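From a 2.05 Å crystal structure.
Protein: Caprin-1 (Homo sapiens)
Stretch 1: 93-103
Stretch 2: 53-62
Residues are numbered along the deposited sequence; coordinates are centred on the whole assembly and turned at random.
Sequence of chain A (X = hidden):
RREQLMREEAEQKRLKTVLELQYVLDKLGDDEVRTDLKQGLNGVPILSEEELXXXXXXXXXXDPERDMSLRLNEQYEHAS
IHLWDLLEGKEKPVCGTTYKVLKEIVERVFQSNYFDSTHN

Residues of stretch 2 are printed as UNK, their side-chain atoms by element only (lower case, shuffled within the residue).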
# COMPACT_ATOMS: atom_id res chain seq x y z
N PRO A 93 17.47 -8.54 10.93
CA PRO A 93 16.56 -8.83 12.04
C PRO A 93 15.29 -7.99 12.02
O PRO A 93 15.33 -6.80 11.68
CB PRO A 93 17.41 -8.49 13.28
CG PRO A 93 18.36 -7.44 12.78
CD PRO A 93 18.71 -7.89 11.40
N VAL A 94 14.17 -8.62 12.36
CA VAL A 94 12.88 -7.96 12.53
C VAL A 94 11.96 -8.95 13.25
O VAL A 94 11.98 -10.15 12.94
CB VAL A 94 12.26 -7.50 11.17
CG1 VAL A 94 12.06 -8.67 10.22
CG2 VAL A 94 10.94 -6.77 11.40
N CYS A 95 11.17 -8.47 14.21
CA CYS A 95 10.20 -9.31 14.92
C CYS A 95 10.82 -10.55 15.57
O CYS A 95 10.18 -11.60 15.64
CB CYS A 95 9.09 -9.76 13.97
SG CYS A 95 8.17 -8.40 13.24
N GLY A 96 12.06 -10.43 16.02
CA GLY A 96 12.75 -11.56 16.63
C GLY A 96 13.14 -12.63 15.63
O GLY A 96 13.60 -13.71 16.01
N THR A 97 12.97 -12.33 14.34
CA THR A 97 13.36 -13.26 13.29
C THR A 97 14.04 -12.48 12.16
O THR A 97 14.70 -11.47 12.41
CB THR A 97 12.16 -14.09 12.77
OG1 THR A 97 12.56 -14.92 11.67
CG2 THR A 97 11.01 -13.19 12.34
N THR A 98 13.87 -12.93 10.92
CA THR A 98 14.43 -12.22 9.77
C THR A 98 13.35 -11.93 8.74
O THR A 98 12.30 -12.57 8.73
CB THR A 98 15.54 -13.03 9.08
OG1 THR A 98 14.98 -14.23 8.53
CG2 THR A 98 16.65 -13.38 10.06
N TYR A 99 13.63 -10.98 7.86
CA TYR A 99 12.75 -10.70 6.73
C TYR A 99 12.70 -11.90 5.81
O TYR A 99 11.68 -12.15 5.15
CB TYR A 99 13.23 -9.47 5.97
CG TYR A 99 13.10 -8.18 6.73
CD1 TYR A 99 11.88 -7.51 6.81
CD2 TYR A 99 14.19 -7.62 7.37
CE1 TYR A 99 11.76 -6.32 7.51
CE2 TYR A 99 14.08 -6.44 8.07
CZ TYR A 99 12.87 -5.79 8.13
OH TYR A 99 12.77 -4.61 8.83
N LYS A 100 13.80 -12.64 5.74
CA LYS A 100 13.86 -13.85 4.92
C LYS A 100 12.83 -14.88 5.38
O LYS A 100 12.15 -15.49 4.56
CB LYS A 100 15.26 -14.46 4.95
CG LYS A 100 15.40 -15.67 4.04
CD LYS A 100 16.80 -16.25 4.11
CE LYS A 100 16.92 -17.51 3.26
NZ LYS A 100 18.34 -17.91 3.06
N VAL A 101 12.73 -15.07 6.69
CA VAL A 101 11.74 -16.00 7.24
C VAL A 101 10.31 -15.48 7.05
O VAL A 101 9.40 -16.26 6.77
CB VAL A 101 12.01 -16.28 8.74
CG1 VAL A 101 10.84 -17.04 9.37
CG2 VAL A 101 13.32 -17.05 8.91
N LEU A 102 10.11 -14.18 7.25
CA LEU A 102 8.80 -13.57 7.05
C LEU A 102 8.34 -13.68 5.60
O LEU A 102 7.16 -13.96 5.34
CB LEU A 102 8.82 -12.11 7.49
CG LEU A 102 8.93 -11.84 8.99
CD1 LEU A 102 8.91 -10.35 9.26
CD2 LEU A 102 7.79 -12.52 9.73
N LYS A 103 9.26 -13.46 4.67
CA LYS A 103 8.94 -13.58 3.26
C LYS A 103 8.52 -15.01 2.92
O LYS A 103 7.57 -15.23 2.18
CB LYS A 103 10.13 -13.16 2.39
CG LYS A 103 9.86 -13.33 0.90
CD LYS A 103 11.07 -12.94 0.07
CE LYS A 103 10.79 -13.17 -1.41
NZ LYS A 103 11.94 -12.70 -2.22
N UNK A 53 1.56 -15.01 14.77
CA UNK A 53 1.97 -13.93 15.66
C UNK A 53 3.08 -13.08 15.06
O UNK A 53 3.15 -11.88 15.29
c UNK A 53 2.37 -14.47 17.03
o UNK A 53 3.01 -15.73 16.91
N UNK A 54 3.98 -13.72 14.31
CA UNK A 54 5.03 -13.01 13.59
C UNK A 54 4.45 -12.03 12.58
O UNK A 54 4.95 -10.92 12.43
c UNK A 54 7.85 -13.94 14.54
c UNK A 54 6.91 -14.83 13.77
c UNK A 54 7.69 -15.82 12.92
c UNK A 54 5.96 -14.00 12.89
N UNK A 55 3.39 -12.45 11.89
CA UNK A 55 2.71 -11.59 10.93
C UNK A 55 1.96 -10.45 11.62
O UNK A 55 1.86 -9.34 11.08
c UNK A 55 2.42 -13.46 9.15
c UNK A 55 3.49 -12.80 8.29
c UNK A 55 1.75 -12.42 10.06
c UNK A 55 1.40 -14.18 8.29
N UNK A 56 1.41 -10.72 12.80
CA UNK A 56 0.76 -9.67 13.58
C UNK A 56 1.74 -8.57 13.96
O UNK A 56 1.44 -7.39 13.83
o UNK A 56 -1.76 -10.91 13.50
c UNK A 56 -1.10 -11.13 14.54
o UNK A 56 -1.41 -12.01 15.38
c UNK A 56 0.11 -10.25 14.84
N UNK A 57 2.92 -8.97 14.44
CA UNK A 57 3.97 -8.02 14.78
C UNK A 57 4.42 -7.22 13.56
O UNK A 57 4.62 -6.01 13.65
o UNK A 57 3.27 -8.22 18.38
c UNK A 57 5.15 -8.71 15.46
c UNK A 57 4.34 -8.10 17.76
c UNK A 57 4.81 -9.23 16.85
o UNK A 57 5.06 -7.08 17.84
N UNK A 58 4.60 -7.90 12.43
CA UNK A 58 5.01 -7.23 11.21
C UNK A 58 3.93 -6.25 10.75
O UNK A 58 4.25 -5.16 10.26
c UNK A 58 5.29 -8.24 10.09
c UNK A 58 7.86 -6.69 7.75
c UNK A 58 5.76 -6.81 6.60
c UNK A 58 7.27 -7.26 8.87
c UNK A 58 5.93 -7.62 8.87
c UNK A 58 7.10 -6.46 6.61
c UNK A 58 5.17 -7.38 7.73
N UNK A 59 2.67 -6.65 10.92
CA UNK A 59 1.54 -5.81 10.57
C UNK A 59 1.62 -4.44 11.24
O UNK A 59 1.38 -3.42 10.61
o UNK A 59 -4.38 -3.29 10.13
c UNK A 59 -3.26 -4.06 10.33
c UNK A 59 -1.00 -5.65 10.77
c UNK A 59 0.24 -6.48 11.02
c UNK A 59 -1.80 -5.24 11.83
c UNK A 59 -1.33 -5.22 9.49
c UNK A 59 -2.93 -4.46 11.62
c UNK A 59 -2.47 -4.45 9.26
N UNK A 60 1.98 -4.44 12.52
CA UNK A 60 2.13 -3.20 13.29
C UNK A 60 3.22 -2.30 12.70
O UNK A 60 3.11 -1.08 12.72
c UNK A 60 1.37 -4.40 15.41
c UNK A 60 1.42 -4.32 16.94
n UNK A 60 2.63 -5.20 18.95
c UNK A 60 2.71 -4.90 17.49
c UNK A 60 2.43 -3.52 14.76
N UNK A 61 4.28 -2.91 12.18
CA UNK A 61 5.41 -2.17 11.63
C UNK A 61 5.12 -1.51 10.29
O UNK A 61 5.63 -0.43 10.00
c UNK A 61 7.10 -3.72 12.78
c UNK A 61 7.42 -2.63 13.81
c UNK A 61 8.32 -4.58 12.51
c UNK A 61 6.61 -3.10 11.47
N UNK A 62 4.31 -2.16 9.46
CA UNK A 62 4.06 -1.63 8.13
C UNK A 62 2.73 -0.89 8.02
O UNK A 62 2.50 -0.18 7.04
c UNK A 62 5.60 -3.26 7.03
c UNK A 62 3.18 -3.84 7.27
c UNK A 62 4.19 -2.72 7.04

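Position 53 opens the helical segment with two side-chain atoms, one carbon and then one oxygen, out of reach of stretch 1. A single carbon bearing a hydroxyl oxygen is serine, Ser 53, and this oxygen is hydrogen-bonded elsewhere in the structure.

Position 54 carries four carbons forked at the second. One fork carbon lies 3.5 Å from Cys 95 O and 3.9 Å from Thr 97 CG2, while CB is 3.9 Å from Leu 102 CD2. The fork one carbon beyond CB identifies Leu 54. Its CA-to-CB bond points sideways, but with chi1 m and chi2 t the end of the chain comes nearer, bringing CD2 against the turn.

Position 55 repeats the pattern of four carbons forked at the second, with one fork carbon 4.5 Å from Leu 102 CD2, and is therefore Leu 55. It is buried.

Two carbons, the second carrying two oxygens, make position 56 a short carboxylate, Asp 56. It is out of reach of stretch 1, and both oxygens are hydrogen-bonded elsewhere in the structure.

At position 57 there are three carbons, the third carrying two oxygens; CB approaches Cys 95 SG at 3.8 Å. The extra methylene makes this Glu 57. Although its CA-to-CB bond points toward stretch 1, the end of the side chain leads away.

Position 58 has one carbon followed by a bare ring of six carbons; one ring carbon lies 3.5 Å from Leu 102 CD1 and 4.5 Å from Val 94 CG2, and another 3.9 Å from Tyr 99 CE1. This is Phe 58, buried and directed toward stretch 1. The first of these ring carbons is CD1 and the second CE1; the two rings meet at their edges, and Val 94 CG2 also lies near the plane of the Phe 58 ring.

The ring of six carbons at position 59 bears an oxygen, so the residue is Tyr 59; it is out of reach of stretch 1.

Position 60 shows four carbons in a row ending in nitrogen, hence Lys 60. Rather than touching stretch 1, its NZ forms a salt bridge with Glu 57 OE2 at 3.1 Å, one turn back along the helix.

Four carbons forked at the second recur at position 61, with one fork carbon 3.6 Å from Val 94 CG2 and 3.9 Å from Cys 95 SG. This is Leu 61, and the contacting atom is CD1.

Position 62 has three carbons, the first carrying the other two: Val 62, buried but out of reach.

The contact is apolar, with no hydrogen bond across it, and buries 407 Å² in total. Residues 54, 58 and 61 follow helical spacing and so present a common surface. The type I' turn from Val 94 to Thr 97 sets Cys 95 against this surface, its SG 3.7 Å from Phe 58 N. Thr 98 caps the following helix, OG1 accepting from Val 101 N at 3.0 Å, and from that helix Leu 102 reaches both Leu 54 and Phe 58.

Stretch 2 53-62: SLLDEFYKLV
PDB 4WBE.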